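Local coordinates for protein salicylaldehyde dehydrogenase NahF (PDB 4JZ6) that probably catalyses the NAD(+)-dependent oxidation of salicylaldehyde to salicylate, a step of naphthalene degradation, as a member of the aldehyde dehydrogenase family, at residues A[29-33]-A[56-60]; A[156-162]-A[237-243]; A[282-286]-A[316-321]; A[414-420]-A[439-445]. One frame throughout, in Å; residues are numbered along the deposited sequence.

Contact 1. Residues A[29-33]-A[56-60]; sequences IDSSD and VTDAI
Asp58 sends its carboxylate from the first turn of helix 56-73 to the backbone of Ser32, fastening the loop that joins strands 27-29 and 36-40 of the four-stranded N-terminal sheet to the start of the helix. This is a strand-connecting loop held by a helix-borne acid, away from the bound salicylaldehyde. The bond runs from Ser32 N to Asp58 OD2 over 2.8 Å and is nearly straight, 174° at the hydrogen; OD2 receives it on the syn lone pair, the side that faces OD1. The same nitrogen lies 3.1 Å from Asp58 OD1, which places the amide in front of the carboxylate. Ser31 adds a contact through carbon, its CB 3.4 Å from Asp58 OD2. With chi1 at 64°, Ser32 OG sits between its own N and carbonyl carbon, and from there it comes 3.8 Å from Thr57 CB.

Further out, Thr55 OG1 is hydrogen-bonded both to Ser32 OG and to Asp58 OD2, giving OD2 a second grip beside the loop amide. Leu22 of strand 18-24 touches Ser31 and Asp58. Asp33 OD1 stands 4.9 Å from Asp58 OD2, a nearness of like charges probably eased by the salt bridge from Asp33 OD2 to Arg224. The loop is itself braced by Ser31 OG, which is hydrogen-bonded to the backbone N of Gln35.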
loop_
_atom_site.group_PDB
_atom_site.type_symbol
_atom_site.label_atom_id
_atom_site.label_comp_id
_atom_site.label_asym_id
_atom_site.label_seq_id
_atom_site.Cartn_x
_atom_site.Cartn_y
_atom_site.Cartn_z
ATOM N N ILE A 29 -8.901 23.226 23.351
ATOM C CA ILE A 29 -9.390 22.667 24.610
ATOM C C ILE A 29 -8.307 21.940 25.398
ATOM O O ILE A 29 -7.285 21.532 24.844
ATOM C CB ILE A 29 -10.518 21.649 24.361
ATOM C CG1 ILE A 29 -10.056 20.593 23.361
ATOM C CG2 ILE A 29 -11.766 22.334 23.846
ATOM C CD1 ILE A 29 -11.064 19.506 23.121
ATOM N N ASP A 30 -8.547 21.767 26.694
ATOM C CA ASP A 30 -7.677 20.959 27.539
ATOM C C ASP A 30 -7.988 19.487 27.295
ATOM O O ASP A 30 -8.991 19.161 26.660
ATOM C CB ASP A 30 -7.909 21.291 29.013
ATOM C CG ASP A 30 -7.659 22.750 29.332
ATOM O OD1 ASP A 30 -6.671 23.312 28.814
ATOM O OD2 ASP A 30 -8.456 23.331 30.099
ATOM N N SER A 31 -7.132 18.600 27.794
ATOM C CA SER A 31 -7.380 17.168 27.664
ATOM C C SER A 31 -8.449 16.744 28.659
ATOM O O SER A 31 -8.738 17.466 29.611
ATOM C CB SER A 31 -6.103 16.370 27.897
ATOM O OG SER A 31 -5.691 16.466 29.249
ATOM N N SER A 32 -9.023 15.564 28.448
ATOM C CA SER A 32 -10.141 15.096 29.264
ATOM C C SER A 32 -9.800 14.946 30.750
ATOM O O SER A 32 -10.693 14.745 31.580
ATOM C CB SER A 32 -10.680 13.776 28.715
ATOM O OG SER A 32 -9.702 12.758 28.815
ATOM N N ASP A 33 -8.517 15.048 31.083
ATOM C CA ASP A 33 -8.084 14.918 32.466
ATOM C C ASP A 33 -7.334 16.158 32.943
ATOM O O ASP A 33 -6.656 16.121 33.973
ATOM C CB ASP A 33 -7.212 13.674 32.630
ATOM C CG ASP A 33 -6.025 13.672 31.694
ATOM O OD1 ASP A 33 -5.976 14.539 30.799
ATOM O OD2 ASP A 33 -5.145 12.797 31.847
ATOM N N VAL A 56 -6.819 8.863 25.658
ATOM C CA VAL A 56 -7.463 8.023 24.659
ATOM C C VAL A 56 -8.859 8.562 24.378
ATOM O O VAL A 56 -9.297 8.610 23.224
ATOM C CB VAL A 56 -7.549 6.566 25.136
ATOM C CG1 VAL A 56 -8.487 5.766 24.248
ATOM C CG2 VAL A 56 -6.167 5.945 25.156
ATOM N N THR A 57 -9.540 8.993 25.439
ATOM C CA THR A 57 -10.858 9.595 25.310
ATOM C C THR A 57 -10.834 10.773 24.344
ATOM O O THR A 57 -11.707 10.891 23.486
ATOM C CB THR A 57 -11.411 10.068 26.670
ATOM O OG1 THR A 57 -11.453 8.967 27.588
ATOM C CG2 THR A 57 -12.813 10.629 26.500
ATOM N N ASP A 58 -9.829 11.638 24.483
ATOM C CA ASP A 58 -9.675 12.787 23.587
ATOM C C ASP A 58 -9.477 12.325 22.150
ATOM O O ASP A 58 -10.006 12.924 21.212
ATOM C CB ASP A 58 -8.500 13.678 24.010
ATOM C CG ASP A 58 -8.739 14.382 25.342
ATOM O OD1 ASP A 58 -9.641 15.249 25.415
ATOM O OD2 ASP A 58 -8.013 14.081 26.315
ATOM N N ALA A 59 -8.721 11.248 21.983
ATOM C CA ALA A 59 -8.423 10.732 20.657
ATOM C C ALA A 59 -9.681 10.221 19.957
ATOM O O ALA A 59 -9.861 10.424 18.757
ATOM C CB ALA A 59 -7.373 9.638 20.740
ATOM N N ILE A 60 -10.550 9.556 20.707
ATOM C CA ILE A 60 -11.780 9.041 20.126
ATOM C C ILE A 60 -12.709 10.199 19.758
ATOM O O ILE A 60 -13.383 10.163 18.721
ATOM C CB ILE A 60 -12.489 8.052 21.072
ATOM C CG1 ILE A 60 -11.547 6.899 21.432
ATOM C CG2 ILE A 60 -13.747 7.515 20.435
ATOM C CD1 ILE A 60 -10.908 6.243 20.230
#

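Contact 2. Residues A[156-162]-A[237-243]; sequences VGPILSI and EIRRINF. With SO4 (sulfate ion), chain D.
Val156 wedges its two methyls between the arginines of the facing segment. CG1 presses on the side chain of Arg239, 3.5 Å from its CB, while CG2 stands over the centre of the Arg240 guanidinium face, 3.7 Å from CZ, the two side chains crossing at about a right angle. With one face covered, the Arg240 group turns its edge to a sulfate ion, probably from the crystallisation liquor: Arg240 NE donates to O4 at 2.6 Å and Arg239 NH2 to O3 at 2.9 Å. Lys467 N of the second subunit also binds this ion, and Arg239 has a salt bridge to Glu485.

Leu160 is the residue whose backbone straddles Ile241. Its N donates to Arg240 O and its O accepts from Asn242 N, both at 2.9 Å, the alternating pattern of parallel strands. Strands 159-162 and 240-243, 11° apart, are neighbours at the middle of the Rossmann-type sheet that forms the core of the dinucleotide-binding domain in this family. On one face the side chains of Leu160 and Ile241 lie side by side, with CD2 against CG2; Ile238, just before its strand, adds CG2 against Leu160 CB.

Asn242 and Ser161 lie on the other face. A chi1 of 61° swings the amide toward strand 159-162, where ND2 donates to Ser161 OG at 2.8 Å, with the acceptor in the amide plane and 173° at the hydrogen; Ser161 OG is also bonded to Ala175 O. Back on the face of Leu160 and Ile241, Ile162 CG2 meets Phe243 CD1, and the Phe243 side chain lies about 7 Å from that of Glu267, the predicted active-site residue.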
loop_
_atom_site.group_PDB
_atom_site.type_symbol
_atom_site.label_atom_id
_atom_site.label_comp_id
_atom_site.label_asym_id
_atom_site.label_seq_id
_atom_site.Cartn_x
_atom_site.Cartn_y
_atom_site.Cartn_z
ATOM N N VAL A 156 -11.640 9.242 0.955
ATOM C CA VAL A 156 -11.565 8.006 1.722
ATOM C C VAL A 156 -12.364 8.091 3.020
ATOM O O VAL A 156 -13.190 7.226 3.312
ATOM C CB VAL A 156 -10.096 7.662 2.059
ATOM C CG1 VAL A 156 -10.021 6.474 2.998
ATOM C CG2 VAL A 156 -9.307 7.400 0.783
ATOM N N GLY A 157 -12.119 9.144 3.791
ATOM C CA GLY A 157 -12.695 9.277 5.114
ATOM C C GLY A 157 -11.651 9.850 6.048
ATOM O O GLY A 157 -10.661 10.416 5.589
ATOM N N PRO A 158 -11.867 9.722 7.366
ATOM C CA PRO A 158 -10.881 10.219 8.330
ATOM C C PRO A 158 -9.519 9.542 8.178
ATOM O O PRO A 158 -9.433 8.311 8.194
ATOM C CB PRO A 158 -11.510 9.871 9.681
ATOM C CG PRO A 158 -12.977 9.887 9.411
ATOM C CD PRO A 158 -13.122 9.318 8.022
ATOM N N ILE A 159 -8.471 10.350 8.019
ATOM C CA ILE A 159 -7.109 9.839 7.928
ATOM C C ILE A 159 -6.359 10.092 9.236
ATOM O O ILE A 159 -6.430 11.188 9.801
ATOM C CB ILE A 159 -6.340 10.482 6.749
ATOM C CG1 ILE A 159 -6.469 9.636 5.481
ATOM C CG2 ILE A 159 -4.858 10.559 7.048
ATOM C CD1 ILE A 159 -7.869 9.304 5.072
ATOM N N LEU A 160 -5.658 9.076 9.732
ATOM C CA LEU A 160 -4.775 9.265 10.878
ATOM C C LEU A 160 -3.373 9.662 10.417
ATOM O O LEU A 160 -2.674 8.861 9.790
ATOM C CB LEU A 160 -4.696 7.989 11.712
ATOM C CG LEU A 160 -3.680 8.033 12.850
ATOM C CD1 LEU A 160 -4.034 9.156 13.813
ATOM C CD2 LEU A 160 -3.632 6.695 13.569
ATOM N N SER A 161 -2.970 10.895 10.729
ATOM C CA SER A 161 -1.655 11.406 10.339
ATOM C C SER A 161 -0.744 11.572 11.548
ATOM O O SER A 161 -0.969 12.448 12.388
ATOM C CB SER A 161 -1.784 12.755 9.628
ATOM O OG SER A 161 -2.535 12.642 8.435
ATOM N N ILE A 162 0.290 10.740 11.631
ATOM C CA ILE A 162 1.245 10.835 12.726
ATOM C C ILE A 162 2.545 11.484 12.249
ATOM O O ILE A 162 3.168 11.021 11.293
ATOM C CB ILE A 162 1.496 9.465 13.357
ATOM C CG1 ILE A 162 0.191 8.943 13.969
ATOM C CG2 ILE A 162 2.581 9.553 14.419
ATOM C CD1 ILE A 162 0.265 7.506 14.474
ATOM N N GLU A 237 -13.681 4.760 12.800
ATOM C CA GLU A 237 -13.740 6.011 12.051
ATOM C C GLU A 237 -12.512 6.214 11.172
ATOM O O GLU A 237 -12.614 6.737 10.059
ATOM C CB GLU A 237 -13.892 7.205 12.999
ATOM C CG GLU A 237 -15.191 7.229 13.793
ATOM C CD GLU A 237 -15.107 6.443 15.087
ATOM O OE1 GLU A 237 -14.173 5.623 15.233
ATOM O OE2 GLU A 237 -15.977 6.652 15.963
ATOM N N ILE A 238 -11.353 5.806 11.680
ATOM C CA ILE A 238 -10.087 5.978 10.966
ATOM C C ILE A 238 -9.932 4.980 9.809
ATOM O O ILE A 238 -9.948 3.764 10.018
ATOM C CB ILE A 238 -8.896 5.846 11.935
ATOM C CG1 ILE A 238 -8.860 7.047 12.885
ATOM C CG2 ILE A 238 -7.591 5.724 11.175
ATOM C CD1 ILE A 238 -8.834 8.378 12.173
ATOM N N ARG A 239 -9.782 5.493 8.592
ATOM C CA ARG A 239 -9.789 4.631 7.411
ATOM C C ARG A 239 -8.393 4.256 6.923
ATOM O O ARG A 239 -8.148 3.106 6.565
ATOM C CB ARG A 239 -10.589 5.278 6.284
ATOM C CG ARG A 239 -12.065 5.434 6.599
ATOM C CD ARG A 239 -12.773 4.088 6.607
ATOM N NE ARG A 239 -12.594 3.377 5.342
ATOM C CZ ARG A 239 -13.332 3.587 4.254
ATOM N NH1 ARG A 239 -14.306 4.493 4.268
ATOM N NH2 ARG A 239 -13.094 2.891 3.148
ATOM N N ARG A 240 -7.487 5.230 6.890
ATOM C CA ARG A 240 -6.102 4.979 6.501
ATOM C C ARG A 240 -5.152 5.711 7.436
ATOM O O ARG A 240 -5.557 6.617 8.169
ATOM C CB ARG A 240 -5.844 5.381 5.043
ATOM C CG ARG A 240 -6.554 4.503 4.023
ATOM C CD ARG A 240 -6.348 4.984 2.589
ATOM N NE ARG A 240 -7.187 4.233 1.655
ATOM C CZ ARG A 240 -7.195 4.399 0.333
ATOM N NH1 ARG A 240 -6.404 5.298 -0.241
ATOM N NH2 ARG A 240 -8.004 3.659 -0.421
ATOM N N ILE A 241 -3.888 5.302 7.420
ATOM C CA ILE A 241 -2.896 5.851 8.331
ATOM C C ILE A 241 -1.613 6.190 7.584
ATOM O O ILE A 241 -1.107 5.375 6.807
ATOM C CB ILE A 241 -2.540 4.840 9.439
ATOM C CG1 ILE A 241 -3.797 4.397 10.184
ATOM C CG2 ILE A 241 -1.544 5.439 10.412
ATOM C CD1 ILE A 241 -4.014 2.916 10.167
ATOM N N ASN A 242 -1.101 7.398 7.804
ATOM C CA ASN A 242 0.255 7.726 7.382
ATOM C C ASN A 242 1.127 7.944 8.614
ATOM O O ASN A 242 0.734 8.642 9.557
ATOM C CB ASN A 242 0.288 8.938 6.441
ATOM C CG ASN A 242 -0.248 10.200 7.088
ATOM O OD1 ASN A 242 0.512 11.072 7.502
ATOM N ND2 ASN A 242 -1.563 10.301 7.179
ATOM N N PHE A 243 2.294 7.310 8.616
ATOM C CA PHE A 243 3.224 7.435 9.726
ATOM C C PHE A 243 4.607 7.840 9.254
ATOM O O PHE A 243 5.163 7.235 8.337
ATOM C CB PHE A 243 3.335 6.124 10.494
ATOM C CG PHE A 243 4.348 6.166 11.601
ATOM C CD1 PHE A 243 3.994 6.630 12.860
ATOM C CD2 PHE A 243 5.656 5.752 11.383
ATOM C CE1 PHE A 243 4.923 6.678 13.881
ATOM C CE2 PHE A 243 6.592 5.793 12.400
ATOM C CZ PHE A 243 6.227 6.258 13.651
HETATM S S SO4 D . -9.630 1.735 2.366
HETATM O O1 SO4 D . -8.533 0.771 2.310
HETATM O O2 SO4 D . -10.178 1.891 1.023
HETATM O O3 SO4 D . -10.670 1.255 3.279
HETATM O O4 SO4 D . -9.120 3.019 2.843
HETATM O O HOH W 1 3.009 11.076 8.706
#

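Contact 3. Residues A[282-286]-A[316-321]; sequences INAAV and EFVARF. With SO4 (sulfate ion), chain E.
Val286 and Phe317 form the tight half of this contact, sliding past each other in opposite directions with Val286 CG2 3.7 Å from Phe317 CE1. Ile282 CG2 comes to the edge of the same ring, 4.1 Å from CD1, and Ala285 CB adds a contact to CE1. Helices 282-286 and 316-321 cross at -49° with axes 9.8 Å apart, a spacing filled by these apolar groups.

The outer half is polar and runs out to solvent, with Asn283 exposed and Glu316 and Arg320 partly so. The extended Arg320 chain lays one guanidinium face over Ile282 CG2, which is 3.7 Å from NH1 and offset toward the rim, and Ile282 CD1 lies against the Glu316 carboxylate, 3.4 Å from CD. Glu316 and Arg320 pair in a salt bridge whose modelled separation is too short to lean on. In the guanidinium plane, NH1 donates to O4 of a sulfate ion over 3.2 Å. Asn283 N, in the first turn of helix 282-294, bonds the same oxygen; the Ile282 N bond to O3 is modelled doubtfully short. Arg431 also binds the anion.

Across helix 311-327, Val318 and Phe321 pack on strands 401-407 and 381-384, while Phe321 also reaches along helix 282-294 to Ala289, Val290 and Ser293.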
loop_
_atom_site.group_PDB
_atom_site.type_symbol
_atom_site.label_atom_id
_atom_site.label_comp_id
_atom_site.label_asym_id
_atom_site.label_seq_id
_atom_site.Cartn_x
_atom_site.Cartn_y
_atom_site.Cartn_z
ATOM N N ILE A 282 35.320 16.687 -7.227
ATOM C CA ILE A 282 35.511 16.610 -5.779
ATOM C C ILE A 282 35.034 17.870 -5.055
ATOM O O ILE A 282 34.433 17.789 -3.979
ATOM C CB ILE A 282 36.976 16.306 -5.424
ATOM C CG1 ILE A 282 37.401 14.992 -6.073
ATOM C CG2 ILE A 282 37.170 16.219 -3.915
ATOM C CD1 ILE A 282 38.834 14.634 -5.799
ATOM N N ASN A 283 35.294 19.030 -5.648
ATOM C CA ASN A 283 34.759 20.278 -5.120
ATOM C C ASN A 283 33.245 20.186 -4.933
ATOM O O ASN A 283 32.729 20.394 -3.834
ATOM C CB ASN A 283 35.102 21.442 -6.049
ATOM C CG ASN A 283 34.469 22.747 -5.604
ATOM O OD1 ASN A 283 33.469 23.196 -6.174
ATOM N ND2 ASN A 283 35.045 23.362 -4.577
ATOM N N ALA A 284 32.549 19.844 -6.013
ATOM C CA ALA A 284 31.098 19.761 -6.006
ATOM C C ALA A 284 30.578 18.705 -5.032
ATOM O O ALA A 284 29.544 18.899 -4.386
ATOM C CB ALA A 284 30.582 19.490 -7.407
ATOM N N ALA A 285 31.291 17.588 -4.931
ATOM C CA ALA A 285 30.854 16.491 -4.076
ATOM C C ALA A 285 31.024 16.845 -2.605
ATOM O O ALA A 285 30.156 16.541 -1.785
ATOM C CB ALA A 285 31.599 15.214 -4.408
ATOM N N VAL A 286 32.139 17.492 -2.275
ATOM C CA VAL A 286 32.372 17.941 -0.907
ATOM C C VAL A 286 31.257 18.884 -0.459
ATOM O O VAL A 286 30.717 18.737 0.639
ATOM C CB VAL A 286 33.755 18.608 -0.739
ATOM C CG1 VAL A 286 33.848 19.328 0.597
ATOM C CG2 VAL A 286 34.858 17.565 -0.853
ATOM N N GLU A 316 41.938 12.230 -0.754
ATOM C CA GLU A 316 41.829 13.631 -1.134
ATOM C C GLU A 316 40.465 14.176 -0.744
ATOM O O GLU A 316 40.364 15.254 -0.157
ATOM C CB GLU A 316 42.050 13.798 -2.634
ATOM C CG GLU A 316 41.926 15.226 -3.129
ATOM C CD GLU A 316 41.982 15.316 -4.647
ATOM O OE1 GLU A 316 42.287 14.289 -5.302
ATOM O OE2 GLU A 316 41.714 16.410 -5.189
ATOM N N PHE A 317 39.418 13.421 -1.067
ATOM C CA PHE A 317 38.049 13.822 -0.752
ATOM C C PHE A 317 37.831 13.980 0.747
ATOM O O PHE A 317 37.219 14.954 1.192
ATOM C CB PHE A 317 37.045 12.810 -1.304
ATOM C CG PHE A 317 35.643 13.029 -0.819
ATOM C CD1 PHE A 317 34.809 13.932 -1.458
ATOM C CD2 PHE A 317 35.157 12.336 0.282
ATOM C CE1 PHE A 317 33.520 14.139 -1.009
ATOM C CE2 PHE A 317 33.872 12.540 0.738
ATOM C CZ PHE A 317 33.050 13.441 0.091
ATOM N N VAL A 318 38.311 13.007 1.516
ATOM C CA VAL A 318 38.162 13.038 2.966
ATOM C C VAL A 318 38.864 14.257 3.558
ATOM O O VAL A 318 38.342 14.905 4.464
ATOM C CB VAL A 318 38.678 11.732 3.628
ATOM C CG1 VAL A 318 38.740 11.872 5.142
ATOM C CG2 VAL A 318 37.792 10.560 3.252
ATOM N N ALA A 319 40.035 14.585 3.024
ATOM C CA ALA A 319 40.784 15.743 3.505
ATOM C C ALA A 319 39.999 17.046 3.333
ATOM O O ALA A 319 39.906 17.848 4.262
ATOM C CB ALA A 319 42.136 15.832 2.815
ATOM N N ARG A 320 39.430 17.250 2.148
ATOM C CA ARG A 320 38.654 18.459 1.881
ATOM C C ARG A 320 37.394 18.498 2.742
ATOM O O ARG A 320 37.073 19.525 3.343
ATOM C CB ARG A 320 38.281 18.561 0.399
ATOM C CG ARG A 320 39.470 18.556 -0.543
ATOM C CD ARG A 320 39.092 19.167 -1.884
ATOM N NE ARG A 320 40.003 18.771 -2.955
ATOM C CZ ARG A 320 39.761 18.965 -4.249
ATOM N NH1 ARG A 320 38.634 19.552 -4.635
ATOM N NH2 ARG A 320 40.641 18.568 -5.160
ATOM N N PHE A 321 36.690 17.371 2.787
ATOM C CA PHE A 321 35.483 17.217 3.592
ATOM C C PHE A 321 35.763 17.608 5.044
ATOM O O PHE A 321 34.990 18.343 5.664
ATOM C CB PHE A 321 35.011 15.764 3.512
ATOM C CG PHE A 321 33.642 15.525 4.081
ATOM C CD1 PHE A 321 32.729 16.561 4.205
ATOM C CD2 PHE A 321 33.268 14.250 4.489
ATOM C CE1 PHE A 321 31.466 16.328 4.732
ATOM C CE2 PHE A 321 32.013 14.011 5.013
ATOM C CZ PHE A 321 31.109 15.051 5.137
HETATM S S SO4 E . 38.150 18.478 -8.670
HETATM O O1 SO4 E . 39.512 18.023 -8.395
HETATM O O2 SO4 E . 38.102 19.039 -10.019
HETATM O O3 SO4 E . 37.253 17.331 -8.585
HETATM O O4 SO4 E . 37.740 19.499 -7.703
#

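Contact 4. Residues A[414-420]-A[439-445]; sequences IRIANDS and VGMSIEY
Asn418 reaches across to the segment that follows helix 433-442, and each atom of its side chain has a neighbour there. CB lies 3.6 Å from Glu444 OE1, and CG is 3.7 Å from the carboxylate carbon CD, the amide and carboxylate planes being 36° apart. Beyond CG the amide forks. OD1 accepts from Glu444 N at 2.6 Å, with the donor in its carbonyl plane though the bond is bent to 140°. ND2 donates to Ser442 O over 3.1 Å in a straight line within the amide plane, meeting that carbonyl from above its own plane. The fork thus bonds backbone groups on both sides of Ile443, where the chain leaves the helix.

Helices 410-418 and 433-442 each belong to a beta-alpha-beta crossover of the mixed sheet that carries strands 401-407, 425-429 and 447-450, and Ala417 and Val439 both rest on Ile275 of strand 273-276. Between the helices Ile414 CG1 packs 3.6 Å from Val439 CB; just past the helix end, Ile443 CG2 meets Ala417 CB. Glu444 OE1, close to Asn418 OD1, is salt-bridged to Lys467. At the far end Tyr445 OH donates to Ala417 O at 2.6 Å, the oxygen lying at the ring edge.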
loop_
_atom_site.group_PDB
_atom_site.type_symbol
_atom_site.label_atom_id
_atom_site.label_comp_id
_atom_site.label_asym_id
_atom_site.label_seq_id
_atom_site.Cartn_x
_atom_site.Cartn_y
_atom_site.Cartn_z
ATOM N N ILE A 414 27.846 0.154 -6.170
ATOM C CA ILE A 414 26.442 -0.231 -6.250
ATOM C C ILE A 414 26.108 -1.252 -5.167
ATOM O O ILE A 414 25.066 -1.158 -4.511
ATOM C CB ILE A 414 26.094 -0.797 -7.645
ATOM C CG1 ILE A 414 26.276 0.295 -8.705
ATOM C CG2 ILE A 414 24.674 -1.335 -7.675
ATOM C CD1 ILE A 414 26.036 -0.160 -10.119
ATOM N N ARG A 415 27.015 -2.209 -4.972
ATOM C CA ARG A 415 26.848 -3.252 -3.964
ATOM C C ARG A 415 26.669 -2.644 -2.576
ATOM O O ARG A 415 25.696 -2.943 -1.878
ATOM C CB ARG A 415 28.057 -4.190 -3.978
ATOM C CG ARG A 415 27.836 -5.527 -3.293
ATOM C CD ARG A 415 28.880 -6.549 -3.730
ATOM N NE ARG A 415 30.239 -6.203 -3.300
ATOM C CZ ARG A 415 31.278 -6.034 -4.122
ATOM N NH1 ARG A 415 31.128 -6.175 -5.435
ATOM N NH2 ARG A 415 32.474 -5.726 -3.630
ATOM N N ILE A 416 27.606 -1.780 -2.193
ATOM C CA ILE A 416 27.587 -1.133 -0.885
ATOM C C ILE A 416 26.342 -0.270 -0.688
ATOM O O ILE A 416 25.739 -0.274 0.383
ATOM C CB ILE A 416 28.855 -0.290 -0.664
ATOM C CG1 ILE A 416 30.088 -1.193 -0.685
ATOM C CG2 ILE A 416 28.778 0.481 0.649
ATOM C CD1 ILE A 416 31.386 -0.445 -0.648
ATOM N N ALA A 417 25.944 0.457 -1.722
ATOM C CA ALA A 417 24.729 1.252 -1.627
ATOM C C ALA A 417 23.528 0.331 -1.457
ATOM O O ALA A 417 22.665 0.565 -0.615
ATOM C CB ALA A 417 24.564 2.137 -2.849
ATOM N N ASN A 418 23.489 -0.731 -2.252
ATOM C CA ASN A 418 22.356 -1.645 -2.238
ATOM C C ASN A 418 22.310 -2.594 -1.040
ATOM O O ASN A 418 21.299 -3.267 -0.816
ATOM C CB ASN A 418 22.292 -2.437 -3.545
ATOM C CG ASN A 418 21.541 -1.699 -4.635
ATOM O OD1 ASN A 418 20.812 -0.748 -4.364
ATOM N ND2 ASN A 418 21.706 -2.143 -5.874
ATOM N N ASP A 419 23.390 -2.653 -0.266
ATOM C CA ASP A 419 23.406 -3.561 0.879
ATOM C C ASP A 419 22.817 -2.934 2.153
ATOM O O ASP A 419 22.703 -3.589 3.188
ATOM C CB ASP A 419 24.801 -4.164 1.099
ATOM C CG ASP A 419 25.594 -3.467 2.201
ATOM O OD1 ASP A 419 26.342 -4.177 2.914
ATOM O OD2 ASP A 419 25.493 -2.226 2.350
ATOM N N SER A 420 22.447 -1.662 2.071
ATOM C CA SER A 420 21.742 -1.015 3.169
ATOM C C SER A 420 20.363 -1.630 3.342
ATOM O O SER A 420 19.746 -2.089 2.382
ATOM C CB SER A 420 21.595 0.485 2.916
ATOM O OG SER A 420 20.845 1.103 3.948
ATOM N N VAL A 439 24.875 3.493 -12.147
ATOM C CA VAL A 439 24.765 3.249 -10.717
ATOM C C VAL A 439 23.472 3.867 -10.178
ATOM O O VAL A 439 22.744 3.236 -9.409
ATOM C CB VAL A 439 26.031 3.711 -9.934
ATOM C CG1 VAL A 439 27.044 4.310 -10.873
ATOM C CG2 VAL A 439 25.675 4.677 -8.813
ATOM N N GLY A 440 23.171 5.084 -10.617
ATOM C CA GLY A 440 21.970 5.761 -10.168
ATOM C C GLY A 440 20.735 4.915 -10.402
ATOM O O GLY A 440 19.851 4.824 -9.551
ATOM N N MET A 441 20.689 4.266 -11.556
ATOM C CA MET A 441 19.521 3.485 -11.920
ATOM C C MET A 441 19.497 2.108 -11.261
ATOM O O MET A 441 18.430 1.518 -11.077
ATOM C CB MET A 441 19.416 3.390 -13.437
ATOM C CG MET A 441 18.778 4.625 -14.041
ATOM S SD MET A 441 18.652 4.524 -15.821
ATOM C CE MET A 441 20.266 5.098 -16.318
ATOM N N SER A 442 20.672 1.618 -10.879
ATOM C CA SER A 442 20.798 0.288 -10.294
ATOM C C SER A 442 20.586 0.255 -8.779
ATOM O O SER A 442 20.262 -0.796 -8.226
ATOM C CB SER A 442 22.157 -0.319 -10.646
ATOM O OG SER A 442 22.276 -0.511 -12.044
ATOM N N ILE A 443 20.772 1.393 -8.112
ATOM C CA ILE A 443 20.623 1.453 -6.654
ATOM C C ILE A 443 19.160 1.512 -6.201
ATOM O O ILE A 443 18.303 2.076 -6.888
ATOM C CB ILE A 443 21.427 2.618 -6.019
ATOM C CG1 ILE A 443 20.974 3.967 -6.576
ATOM C CG2 ILE A 443 22.924 2.421 -6.240
ATOM C CD1 ILE A 443 21.805 5.126 -6.087
ATOM N N GLU A 444 18.894 0.923 -5.037
ATOM C CA GLU A 444 17.530 0.719 -4.548
ATOM C C GLU A 444 17.047 1.856 -3.640
ATOM O O GLU A 444 16.920 1.695 -2.422
ATOM C CB GLU A 444 17.441 -0.637 -3.836
ATOM C CG GLU A 444 17.623 -1.826 -4.778
ATOM C CD GLU A 444 18.170 -3.067 -4.088
ATOM O OE1 GLU A 444 18.746 -2.950 -2.987
ATOM O OE2 GLU A 444 18.032 -4.170 -4.657
ATOM N N TYR A 445 16.782 3.010 -4.245
ATOM C CA TYR A 445 16.463 4.217 -3.486
ATOM C C TYR A 445 15.266 4.964 -4.066
ATOM O O TYR A 445 15.086 5.025 -5.284
ATOM C CB TYR A 445 17.702 5.125 -3.383
ATOM C CG TYR A 445 18.749 4.533 -2.466
ATOM C CD1 TYR A 445 18.858 4.950 -1.142
ATOM C CD2 TYR A 445 19.599 3.524 -2.908
ATOM C CE1 TYR A 445 19.792 4.386 -0.295
ATOM C CE2 TYR A 445 20.536 2.957 -2.069
ATOM C CZ TYR A 445 20.630 3.392 -0.765
ATOM O OH TYR A 445 21.565 2.830 0.073
HETATM O O HOH W 2 19.803 3.575 2.808
#

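The four contacts follow one another along the chain without interleaving. Contacts 1 and 2 lie on one side of the chain's centre, about 18 Å apart between centres, and share helix 56-73: its start takes part in contact 1, and its later residues Ala66 and Glu67 touch Pro158 of contact 2. Contacts 3 and 4 are about 21 Å apart between centres, both formed by helices flanking the sheet that includes strands 273-276 and 401-407. Contact 2 belongs to the other large sheet, its centre about 32 Å from that of contact 4. This division fits the separate cofactor-binding and catalytic domains of the family. Across the subunit interface Arg239 of contact 2 forms a long, weak ion pair with Glu444 of the second subunit's contact 4.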